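Local structure of sugar ABC transporter substrate-binding protein, BlMnBP1 (Bifidobacterium animalis subsp. lactis ATCC 27673, 6I5R) at residues T47-D52 with K57-Y62; S61-F66 with I73-Q78; S97-M102 with E335-F340. The protein binds beta-manno-oligosaccharides such as mannobiose as the solute-binding protein of an ABC transporter, probably handing them to the membrane permease for uptake. All blocks are in the same frame, centred on the assembly; numbering follows the deposited sequence. Where two conformers were deposited one is given.

Contact 1 of 3, residues T47-D52 with K57-Y62; sequences TDMNLD and KNWKSY. With BMA (beta-D-mannopyranose), chain B.
Met49 and Trp59 meet twice, once through the backbone and once through their side chains. The hydrogen bonds come first: Trp59 N donates to Met49 O at 3.0 Å, with an almost straight N-H...O angle of 177°. Next to it, Asn58 ND2 donates to Leu51 O at 3.1 Å, reaching that carbonyl from above its plane. The same amide turns its other end to the helix, OD1 accepting from Ser61 N at 2.9 Å, so Asn58 is the N-cap of helix 59-69 and fastens the preceding loop to it. A chi1 of 69° sets the amide between the helix start and the loop, and the amide's own rotation then turns OD1 to Ser61 N and ND2 to Leu51 O. With an alanine here, Ser61 N would probably lose its cap and Leu51 O its side-chain donor, leaving the loop held here mainly by the Met49-Trp59 bond.

This loop follows strand 38-44 in the substrate-binding-protein fold and carries Thr47 and Asp48 of the mannobiose pocket. Asp48 CB comes within 3.4 Å of O1 of the mannose, and its carboxylate is salt-bridged to Arg46.

The apolar contacts centre on Met49. Its CB sits over the five-membered ring of Trp59, a CH-pi contact 3.8 Å from the centroid, and SD makes an oblique Met-aromatic contact with that ring. The chain is extended as far as SD and then bends (chi3 58°), laying CE over the centre of the indole, where it also touches Tyr62 CE2 at 3.6 Å.

Water and charge finish the outer side. One water donates to Met49 O and accepts from Lys60 N; a second accepts from Asn58 ND2 and donates, weakly, to Asp52 OD1. Asp52 and Lys60 form a long salt bridge, OD1 to NZ 3.9 Å.

Contact 2 of 3, residues S61-F66 with I73-Q78; sequences SYIEDF and ITVKVQ
In the conformer given, one of two for this side chain, Ile63 has CG1 beside the backbone N (chi1 -64°) and runs on extended to CD1, which carries both branches to the strand: CG2 to Val75 and CD1 on along it. Phe66, one turn later, takes the other course, its CG anti to the backbone N (chi1 170°), which brings the ring against Ile73 and Val75.

Within segment 61-66, these two residues face the strand in the beta-alpha-beta unit built from strand 38-44, helix 59-69 and strand 73-79, a repeating element of the periplasmic-binding-protein fold. The helix and strand segments run nearly antiparallel, at 170°, with their axes 9.2 Å apart. No hydrogen bond crosses between them; the contact is mostly apolar packing, with two backbone carbonyls at its margin. Ile73, Val75 and Val77 all point to the helix, while Thr74 and Lys76 point away, as expected of every second residue in a strand.

Val75 is shared. Its CB meets Ile63 CG2 at 3.9 Å, whereas its CG2 meets Phe66 CE2 at 3.8 Å, the two side chains crossing at about a right angle. Val75 thus fits between one turn of the helix and the next. In this conformer Ile63 CD1 also lies 3.9 Å from Val75 O and extends to Val77, although the spacing modelled there is doubtful.

Beyond the two segments, Phe340 and Trp343 of helix 331-346 make edge-to-face contacts with the Phe66 ring, so the phenyl group is wedged between strand and second helix. Backbone bonds from Thr74, Lys76 and Gln78 join the strand to strand 38-44. At the start of the strand the Phe66 ring presents its edge: Ile73 CG2 lies in the ring plane, 3.7 Å from CE2, and Ile73 O approaches the same carbon at 3.6 Å.

Contact 3 of 3, residues S97-M102 with E335-F340; sequences SWDIMM and EASMIF
Strand 100-102 of the substrate-binding-protein sheet, with the residues leading into it, packs on helix 331-346. The buried side chain of Ile100 carries most of the contact. Its CG1 lies against Ser337 CB at 3.6 Å, and its end, CD1, reaches further along the helix to rest 3.6 Å from Ser337 O and 3.7 Å from Phe340 CD2. CG1 sits beside the backbone N (chi1 -60°) and chi2 is extended, which drives CD1 into the angle between these two helix residues. CD1 meets the Phe340 ring at its edge, near the ring plane, and the two side chains cross at about a right angle.

Asp99 adds a smaller touch, its CB 3.5 Å from Ser337 OG. The polar ends of this pair are engaged elsewhere: Ser337 OG is hydrogen-bonded to Lys333 O one turn back in its own helix, and Asp99 OD2 accepts from Thr41 N. Ser337 OG and Asp99 OD2 thus each have a partner within this buried layer.

Around this contact, strand 100-102 is flanked by strand 38-44, parallel to it, and by strand 314-325, antiparallel. Ser337 also touches Ile40 and Ile325 of those two strands, while the Phe340 ring makes an edge-to-face contact with Phe42 of strand 38-44.

From the N terminus, the chain leaves strand 38-44 and contact 1 closes a short loop of four intervening residues onto the start of helix 59-69. Contact 2 begins where contact 1 ends, sharing Ser61 and Tyr62, and closes the turn from that helix into strand 73-79; Trp59 and Asn50 both pack on Val77, and Lys57 is salt-bridged to Asp65. Contact 3 follows in series and neither nests with nor crosses the others, but it spans 232 residues to bring helix 331-346 back to the sheet. On that helix Phe340 touches Val75 and Ala336 touches Ile73, joining contacts 2 and 3, whereas contacts 1 and 3 do not touch.

Contact 1 of 3, residues T47-D52 with K57-Y62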
loop_
_atom_site.group_PDB
_atom_site.type_symbol
_atom_site.label_atom_id
_atom_site.label_comp_id
_atom_site.label_asym_id
_atom_site.label_seq_id
_atom_site.Cartn_x
_atom_site.Cartn_y
_atom_site.Cartn_z
ATOM N N THR A 47 1.542 -5.305 -13.817
ATOM C CA THR A 47 1.277 -5.662 -15.207
ATOM C C THR A 47 1.837 -4.615 -16.155
ATOM O O THR A 47 2.313 -4.934 -17.252
ATOM C CB THR A 47 -0.230 -5.802 -15.419
ATOM O OG1 THR A 47 -0.880 -4.588 -15.006
ATOM C CG2 THR A 47 -0.789 -6.929 -14.621
ATOM N N ASP A 48 1.770 -3.348 -15.754
ATOM C CA ASP A 48 2.306 -2.281 -16.590
ATOM C C ASP A 48 3.796 -2.467 -16.879
ATOM O O ASP A 48 4.239 -2.279 -18.019
ATOM C CB ASP A 48 2.028 -0.929 -15.924
ATOM C CG ASP A 48 2.645 -0.791 -14.531
ATOM O OD1 ASP A 48 2.909 -1.810 -13.864
ATOM O OD2 ASP A 48 2.814 0.385 -14.090
ATOM N N MET A 49 4.586 -2.844 -15.876
ATOM C CA MET A 49 6.017 -3.075 -16.080
ATOM C C MET A 49 6.328 -4.350 -16.855
ATOM O O MET A 49 7.498 -4.591 -17.200
ATOM C CB MET A 49 6.722 -3.131 -14.727
ATOM C CG MET A 49 6.652 -1.853 -13.962
ATOM S SD MET A 49 7.427 -1.925 -12.349
ATOM C CE MET A 49 9.094 -2.387 -12.795
ATOM N N ASN A 50 5.348 -5.197 -17.095
ATOM C CA ASN A 50 5.572 -6.397 -17.886
ATOM C C ASN A 50 5.354 -6.148 -19.364
ATOM O O ASN A 50 5.250 -7.108 -20.126
ATOM C CB ASN A 50 4.662 -7.546 -17.416
ATOM C CG ASN A 50 5.326 -8.909 -17.535
ATOM O OD1 ASN A 50 6.536 -9.002 -17.679
ATOM N ND2 ASN A 50 4.539 -9.966 -17.485
ATOM N N LEU A 51 5.282 -4.891 -19.786
ATOM C CA LEU A 51 5.104 -4.537 -21.182
ATOM C C LEU A 51 6.341 -3.825 -21.699
ATOM O O LEU A 51 7.002 -3.080 -20.971
ATOM C CB LEU A 51 3.891 -3.612 -21.392
ATOM C CG LEU A 51 2.562 -4.176 -20.891
ATOM C CD1 LEU A 51 1.352 -3.256 -21.022
ATOM C CD2 LEU A 51 2.301 -5.495 -21.652
ATOM N N ASP A 52 6.626 -4.007 -22.988
ATOM C CA ASP A 52 7.759 -3.301 -23.567
ATOM C C ASP A 52 7.537 -1.799 -23.622
ATOM O O ASP A 52 8.512 -1.051 -23.706
ATOM C CB ASP A 52 8.045 -3.776 -24.995
ATOM C CG ASP A 52 8.473 -5.216 -25.069
ATOM O OD1 ASP A 52 8.807 -5.812 -24.026
ATOM O OD2 ASP A 52 8.466 -5.751 -26.198
ATOM N N LYS A 57 11.515 2.110 -16.404
ATOM C CA LYS A 57 12.342 0.902 -16.436
ATOM C C LYS A 57 11.463 -0.316 -16.164
ATOM O O LYS A 57 10.934 -0.473 -15.061
ATOM C CB LYS A 57 13.463 1.020 -15.408
ATOM C CG LYS A 57 14.587 0.000 -15.514
ATOM C CD LYS A 57 15.632 0.300 -14.447
ATOM C CE LYS A 57 16.727 -0.754 -14.436
ATOM N NZ LYS A 57 17.330 -0.909 -15.778
ATOM N N ASN A 58 11.310 -1.195 -17.150
ATOM C CA ASN A 58 10.387 -2.316 -16.998
ATOM C C ASN A 58 11.095 -3.548 -16.428
ATOM O O ASN A 58 12.302 -3.558 -16.162
ATOM C CB ASN A 58 9.687 -2.653 -18.316
ATOM C CG ASN A 58 10.628 -3.246 -19.389
ATOM O OD1 ASN A 58 11.775 -3.629 -19.112
ATOM N ND2 ASN A 58 10.124 -3.318 -20.634
ATOM N N TRP A 59 10.319 -4.611 -16.245
ATOM C CA TRP A 59 10.867 -5.806 -15.623
ATOM C C TRP A 59 12.036 -6.348 -16.425
ATOM O O TRP A 59 13.055 -6.748 -15.848
ATOM C CB TRP A 59 9.797 -6.878 -15.472
ATOM C CG TRP A 59 8.927 -6.599 -14.280
ATOM C CD1 TRP A 59 7.563 -6.527 -14.261
ATOM C CD2 TRP A 59 9.364 -6.330 -12.943
ATOM N NE1 TRP A 59 7.123 -6.256 -12.989
ATOM C CE2 TRP A 59 8.204 -6.116 -12.159
ATOM C CE3 TRP A 59 10.620 -6.257 -12.327
ATOM C CZ2 TRP A 59 8.260 -5.820 -10.794
ATOM C CZ3 TRP A 59 10.675 -5.959 -10.965
ATOM C CH2 TRP A 59 9.498 -5.739 -10.218
ATOM N N LYS A 60 11.903 -6.378 -17.754
ATOM C CA LYS A 60 12.963 -6.938 -18.584
ATOM C C LYS A 60 14.272 -6.211 -18.356
ATOM O O LYS A 60 15.347 -6.836 -18.346
ATOM C CB LYS A 60 12.604 -6.852 -20.063
ATOM C CG LYS A 60 11.629 -7.863 -20.591
ATOM C CD LYS A 60 11.474 -7.636 -22.078
ATOM C CE LYS A 60 10.814 -8.799 -22.768
ATOM N NZ LYS A 60 9.540 -9.167 -22.128
ATOM N N SER A 61 14.202 -4.887 -18.191
ATOM C CA SER A 61 15.394 -4.072 -17.968
ATOM C C SER A 61 16.043 -4.387 -16.625
ATOM O O SER A 61 17.283 -4.452 -16.526
ATOM C CB SER A 61 15.032 -2.591 -18.057
ATOM O OG SER A 61 16.180 -1.774 -17.911
ATOM N N TYR A 62 15.230 -4.558 -15.571
ATOM C CA TYR A 62 15.773 -4.957 -14.282
ATOM C C TYR A 62 16.408 -6.341 -14.367
ATOM O O TYR A 62 17.508 -6.570 -13.846
ATOM C CB TYR A 62 14.682 -4.984 -13.210
ATOM C CG TYR A 62 14.277 -3.643 -12.710
ATOM C CD1 TYR A 62 15.109 -2.932 -11.870
ATOM C CD2 TYR A 62 13.051 -3.085 -13.059
ATOM C CE1 TYR A 62 14.743 -1.682 -11.413
ATOM C CE2 TYR A 62 12.663 -1.863 -12.580
ATOM C CZ TYR A 62 13.521 -1.156 -11.767
ATOM O OH TYR A 62 13.166 0.085 -11.299
HETATM C C1 BMA B . -1.000 -1.496 -13.243
HETATM C C2 BMA B . -0.167 -0.578 -12.313
HETATM C C3 BMA B . -0.233 -1.114 -10.888
HETATM C C4 BMA B . -1.644 -1.479 -10.505
HETATM C C5 BMA B . -2.297 -2.366 -11.573
HETATM C C6 BMA B . -3.700 -2.771 -11.192
HETATM O O1 BMA B . -0.992 -0.818 -14.457
HETATM O O2 BMA B . -0.816 0.733 -12.299
HETATM O O3 BMA B . 0.287 -0.211 -9.975
HETATM O O4 BMA B . -1.649 -2.189 -9.266
HETATM O O5 BMA B . -2.295 -1.664 -12.805
HETATM O O6 BMA B . -4.023 -3.887 -12.031
HETATM O O HOH W 1 9.165 -6.165 -19.052
HETATM O O HOH W 2 11.364 -4.273 -23.143
#

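Contact 2 of 3, residues S61-F66 with I73-Q78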
loop_
_atom_site.group_PDB
_atom_site.type_symbol
_atom_site.label_atom_id
_atom_site.label_comp_id
_atom_site.label_asym_id
_atom_site.label_seq_id
_atom_site.Cartn_x
_atom_site.Cartn_y
_atom_site.Cartn_z
ATOM N N SER A 61 14.202 -4.887 -18.191
ATOM C CA SER A 61 15.394 -4.072 -17.968
ATOM C C SER A 61 16.043 -4.387 -16.625
ATOM O O SER A 61 17.283 -4.452 -16.526
ATOM C CB SER A 61 15.032 -2.591 -18.057
ATOM O OG SER A 61 16.180 -1.774 -17.911
ATOM N N TYR A 62 15.230 -4.558 -15.571
ATOM C CA TYR A 62 15.773 -4.957 -14.282
ATOM C C TYR A 62 16.408 -6.341 -14.367
ATOM O O TYR A 62 17.508 -6.570 -13.846
ATOM C CB TYR A 62 14.682 -4.984 -13.210
ATOM C CG TYR A 62 14.277 -3.643 -12.710
ATOM C CD1 TYR A 62 15.109 -2.932 -11.870
ATOM C CD2 TYR A 62 13.051 -3.085 -13.059
ATOM C CE1 TYR A 62 14.743 -1.682 -11.413
ATOM C CE2 TYR A 62 12.663 -1.863 -12.580
ATOM C CZ TYR A 62 13.521 -1.156 -11.767
ATOM O OH TYR A 62 13.166 0.085 -11.299
ATOM N N ILE A 63 15.726 -7.283 -15.019
ATOM C CA ILE A 63 16.243 -8.642 -15.054
ATOM C C ILE A 63 17.533 -8.685 -15.851
ATOM O O ILE A 63 18.475 -9.405 -15.503
ATOM C CB ILE A 63 15.186 -9.608 -15.598
ATOM C CG1 ILE A 63 14.012 -9.600 -14.614
ATOM C CG2 ILE A 63 15.810 -11.014 -15.790
ATOM C CD1 ILE A 63 12.734 -10.154 -15.130
ATOM N N GLU A 64 17.599 -7.909 -16.929
ATOM C CA GLU A 64 18.852 -7.774 -17.662
ATOM C C GLU A 64 19.976 -7.276 -16.753
ATOM O O GLU A 64 21.094 -7.813 -16.772
ATOM C CB GLU A 64 18.628 -6.826 -18.835
ATOM C CG GLU A 64 19.863 -6.438 -19.540
ATOM C CD GLU A 64 19.570 -5.494 -20.671
ATOM O OE1 GLU A 64 19.054 -5.981 -21.693
ATOM O OE2 GLU A 64 19.833 -4.268 -20.546
ATOM N N ASP A 65 19.713 -6.221 -15.979
ATOM C CA ASP A 65 20.728 -5.712 -15.064
ATOM C C ASP A 65 21.132 -6.775 -14.055
ATOM O O ASP A 65 22.319 -6.964 -13.782
ATOM C CB ASP A 65 20.232 -4.468 -14.336
ATOM C CG ASP A 65 20.105 -3.290 -15.247
ATOM O OD1 ASP A 65 20.783 -3.265 -16.297
ATOM O OD2 ASP A 65 19.339 -2.372 -14.938
ATOM N N PHE A 66 20.146 -7.469 -13.474
ATOM C CA PHE A 66 20.450 -8.551 -12.557
ATOM C C PHE A 66 21.300 -9.618 -13.236
ATOM O O PHE A 66 22.206 -10.195 -12.620
ATOM C CB PHE A 66 19.141 -9.139 -12.044
ATOM C CG PHE A 66 19.298 -10.428 -11.276
ATOM C CD1 PHE A 66 19.761 -10.417 -9.971
ATOM C CD2 PHE A 66 18.921 -11.626 -11.831
ATOM C CE1 PHE A 66 19.861 -11.574 -9.252
ATOM C CE2 PHE A 66 19.036 -12.802 -11.111
ATOM C CZ PHE A 66 19.515 -12.765 -9.823
ATOM N N ILE A 73 20.941 -17.342 -13.256
ATOM C CA ILE A 73 19.660 -17.312 -12.573
ATOM C C ILE A 73 18.687 -16.627 -13.522
ATOM O O ILE A 73 18.654 -15.393 -13.622
ATOM C CB ILE A 73 19.734 -16.597 -11.226
ATOM C CG1 ILE A 73 20.603 -17.367 -10.245
ATOM C CG2 ILE A 73 18.302 -16.409 -10.645
ATOM C CD1 ILE A 73 20.746 -16.694 -8.904
ATOM N N THR A 74 17.884 -17.430 -14.206
ATOM C CA THR A 74 16.868 -16.919 -15.110
ATOM C C THR A 74 15.614 -16.584 -14.319
ATOM O O THR A 74 15.091 -17.418 -13.570
ATOM C CB THR A 74 16.555 -17.942 -16.208
ATOM O OG1 THR A 74 17.686 -18.093 -17.082
ATOM C CG2 THR A 74 15.313 -17.509 -16.990
ATOM N N VAL A 75 15.130 -15.367 -14.506
ATOM C CA VAL A 75 13.968 -14.859 -13.796
ATOM C C VAL A 75 12.810 -14.738 -14.775
ATOM O O VAL A 75 12.883 -13.962 -15.734
ATOM C CB VAL A 75 14.261 -13.502 -13.147
ATOM C CG1 VAL A 75 13.054 -13.042 -12.338
ATOM C CG2 VAL A 75 15.507 -13.573 -12.281
ATOM N N LYS A 76 11.733 -15.476 -14.513
ATOM C CA LYS A 76 10.524 -15.412 -15.332
ATOM C C LYS A 76 9.468 -14.631 -14.575
ATOM O O LYS A 76 9.116 -15.012 -13.457
ATOM C CB LYS A 76 10.001 -16.807 -15.638
ATOM C CG LYS A 76 10.920 -17.611 -16.543
ATOM C CD LYS A 76 10.467 -19.034 -16.542
ATOM C CE LYS A 76 9.040 -19.138 -17.072
ATOM N NZ LYS A 76 8.797 -20.605 -17.245
ATOM N N VAL A 77 8.949 -13.573 -15.185
ATOM C CA VAL A 77 7.994 -12.686 -14.518
ATOM C C VAL A 77 6.588 -13.083 -14.928
ATOM O O VAL A 77 6.302 -13.238 -16.125
ATOM C CB VAL A 77 8.254 -11.211 -14.858
ATOM C CG1 VAL A 77 7.317 -10.320 -14.061
ATOM C CG2 VAL A 77 9.668 -10.853 -14.573
ATOM N N GLN A 78 5.700 -13.187 -13.948
ATOM C CA GLN A 78 4.272 -13.369 -14.179
ATOM C C GLN A 78 3.489 -12.261 -13.483
ATOM O O GLN A 78 3.647 -12.049 -12.277
ATOM C CB GLN A 78 3.802 -14.720 -13.652
ATOM C CG GLN A 78 4.487 -15.920 -14.261
ATOM C CD GLN A 78 3.857 -17.217 -13.787
ATOM O OE1 GLN A 78 3.083 -17.228 -12.827
ATOM N NE2 GLN A 78 4.153 -18.306 -14.468
#

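Contact 3 of 3, residues S97-M102 with E335-F340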
loop_
_atom_site.group_PDB
_atom_site.type_symbol
_atom_site.label_atom_id
_atom_site.label_comp_id
_atom_site.label_asym_id
_atom_site.label_seq_id
_atom_site.Cartn_x
_atom_site.Cartn_y
_atom_site.Cartn_z
ATOM N N SER A 97 4.859 -23.938 -7.978
ATOM C CA SER A 97 4.680 -23.263 -9.265
ATOM C C SER A 97 5.109 -21.810 -9.268
ATOM O O SER A 97 4.935 -21.135 -10.278
ATOM C CB SER A 97 3.218 -23.309 -9.672
ATOM O OG SER A 97 2.443 -22.558 -8.761
ATOM N N TRP A 98 5.563 -21.289 -8.143
ATOM C CA TRP A 98 6.039 -19.920 -8.038
ATOM C C TRP A 98 7.224 -19.982 -7.098
ATOM O O TRP A 98 7.321 -20.887 -6.277
ATOM C CB TRP A 98 4.954 -18.963 -7.510
ATOM C CG TRP A 98 4.446 -19.373 -6.177
ATOM C CD1 TRP A 98 3.502 -20.330 -5.911
ATOM C CD2 TRP A 98 4.857 -18.855 -4.902
ATOM N NE1 TRP A 98 3.309 -20.439 -4.551
ATOM C CE2 TRP A 98 4.138 -19.557 -3.912
ATOM C CE3 TRP A 98 5.762 -17.875 -4.507
ATOM C CZ2 TRP A 98 4.297 -19.305 -2.563
ATOM C CZ3 TRP A 98 5.914 -17.620 -3.158
ATOM C CH2 TRP A 98 5.182 -18.337 -2.204
ATOM N N ASP A 99 8.122 -19.041 -7.227
ATOM C CA ASP A 99 9.290 -18.992 -6.362
ATOM C C ASP A 99 9.327 -17.751 -5.497
ATOM O O ASP A 99 9.681 -17.842 -4.320
ATOM C CB ASP A 99 10.548 -19.058 -7.221
ATOM C CG ASP A 99 10.650 -20.390 -7.968
ATOM O OD1 ASP A 99 10.956 -21.417 -7.311
ATOM O OD2 ASP A 99 10.384 -20.412 -9.190
ATOM N N ILE A 100 8.977 -16.610 -6.071
ATOM C CA ILE A 100 8.777 -15.360 -5.348
ATOM C C ILE A 100 7.412 -14.815 -5.736
ATOM O O ILE A 100 7.082 -14.793 -6.923
ATOM C CB ILE A 100 9.830 -14.299 -5.706
ATOM C CG1 ILE A 100 11.236 -14.741 -5.384
ATOM C CG2 ILE A 100 9.505 -12.960 -4.987
ATOM C CD1 ILE A 100 12.236 -13.962 -6.201
ATOM N N MET A 101 6.647 -14.330 -4.750
ATOM C CA MET A 101 5.469 -13.515 -5.026
ATOM C C MET A 101 5.464 -12.311 -4.089
ATOM O O MET A 101 6.186 -12.270 -3.085
ATOM C CB MET A 101 4.147 -14.286 -4.866
ATOM C CG MET A 101 3.818 -14.673 -3.464
ATOM S SD MET A 101 2.079 -15.120 -3.216
ATOM C CE MET A 101 1.977 -16.562 -4.321
ATOM N N MET A 102 4.646 -11.316 -4.427
ATOM C CA MET A 102 4.369 -10.250 -3.472
ATOM C C MET A 102 3.302 -10.793 -2.521
ATOM O O MET A 102 2.250 -11.279 -2.961
ATOM C CB MET A 102 3.919 -8.968 -4.176
ATOM C CG MET A 102 4.813 -8.554 -5.320
ATOM S SD MET A 102 6.610 -8.596 -5.040
ATOM C CE MET A 102 6.867 -7.246 -3.865
ATOM N N GLU A 335 17.531 -20.206 -2.581
ATOM C CA GLU A 335 18.692 -19.331 -2.514
ATOM C C GLU A 335 18.737 -18.396 -3.714
ATOM O O GLU A 335 18.985 -17.189 -3.564
ATOM C CB GLU A 335 19.971 -20.172 -2.430
ATOM C CG GLU A 335 21.193 -19.342 -2.103
ATOM C CD GLU A 335 22.481 -20.133 -2.168
ATOM O OE1 GLU A 335 22.426 -21.385 -2.026
ATOM O OE2 GLU A 335 23.540 -19.485 -2.332
ATOM N N ALA A 336 18.444 -18.914 -4.908
ATOM C CA ALA A 336 18.371 -18.049 -6.076
ATOM C C ALA A 336 17.360 -16.932 -5.852
ATOM O O ALA A 336 17.613 -15.776 -6.189
ATOM C CB ALA A 336 17.999 -18.849 -7.316
ATOM N N SER A 337 16.221 -17.269 -5.252
ATOM C CA SER A 337 15.167 -16.277 -5.048
ATOM C C SER A 337 15.595 -15.232 -4.029
ATOM O O SER A 337 15.266 -14.051 -4.171
ATOM C CB SER A 337 13.884 -16.972 -4.591
ATOM O OG SER A 337 13.333 -17.802 -5.602
ATOM N N MET A 338 16.315 -15.657 -2.981
ATOM C CA MET A 338 16.729 -14.719 -1.938
ATOM C C MET A 338 17.825 -13.794 -2.449
ATOM O O MET A 338 17.878 -12.609 -2.071
ATOM C CB MET A 338 17.186 -15.478 -0.685
ATOM C CG MET A 338 17.397 -14.578 0.510
ATOM S SD MET A 338 17.746 -15.449 2.074
ATOM C CE MET A 338 16.416 -16.642 2.218
ATOM N N ILE A 339 18.684 -14.313 -3.330
ATOM C CA ILE A 339 19.641 -13.464 -4.034
ATOM C C ILE A 339 18.920 -12.408 -4.865
ATOM O O ILE A 339 19.252 -11.224 -4.806
ATOM C CB ILE A 339 20.571 -14.328 -4.901
ATOM C CG1 ILE A 339 21.386 -15.241 -3.986
ATOM C CG2 ILE A 339 21.452 -13.459 -5.775
ATOM C CD1 ILE A 339 22.269 -16.259 -4.710
ATOM N N PHE A 340 17.910 -12.809 -5.651
ATOM C CA PHE A 340 17.194 -11.830 -6.462
ATOM C C PHE A 340 16.479 -10.792 -5.593
ATOM O O PHE A 340 16.466 -9.604 -5.920
ATOM C CB PHE A 340 16.196 -12.539 -7.392
ATOM C CG PHE A 340 15.418 -11.583 -8.250
ATOM C CD1 PHE A 340 16.045 -10.907 -9.283
ATOM C CD2 PHE A 340 14.083 -11.343 -8.006
ATOM C CE1 PHE A 340 15.363 -9.992 -10.045
ATOM C CE2 PHE A 340 13.381 -10.422 -8.783
ATOM C CZ PHE A 340 14.025 -9.760 -9.806
#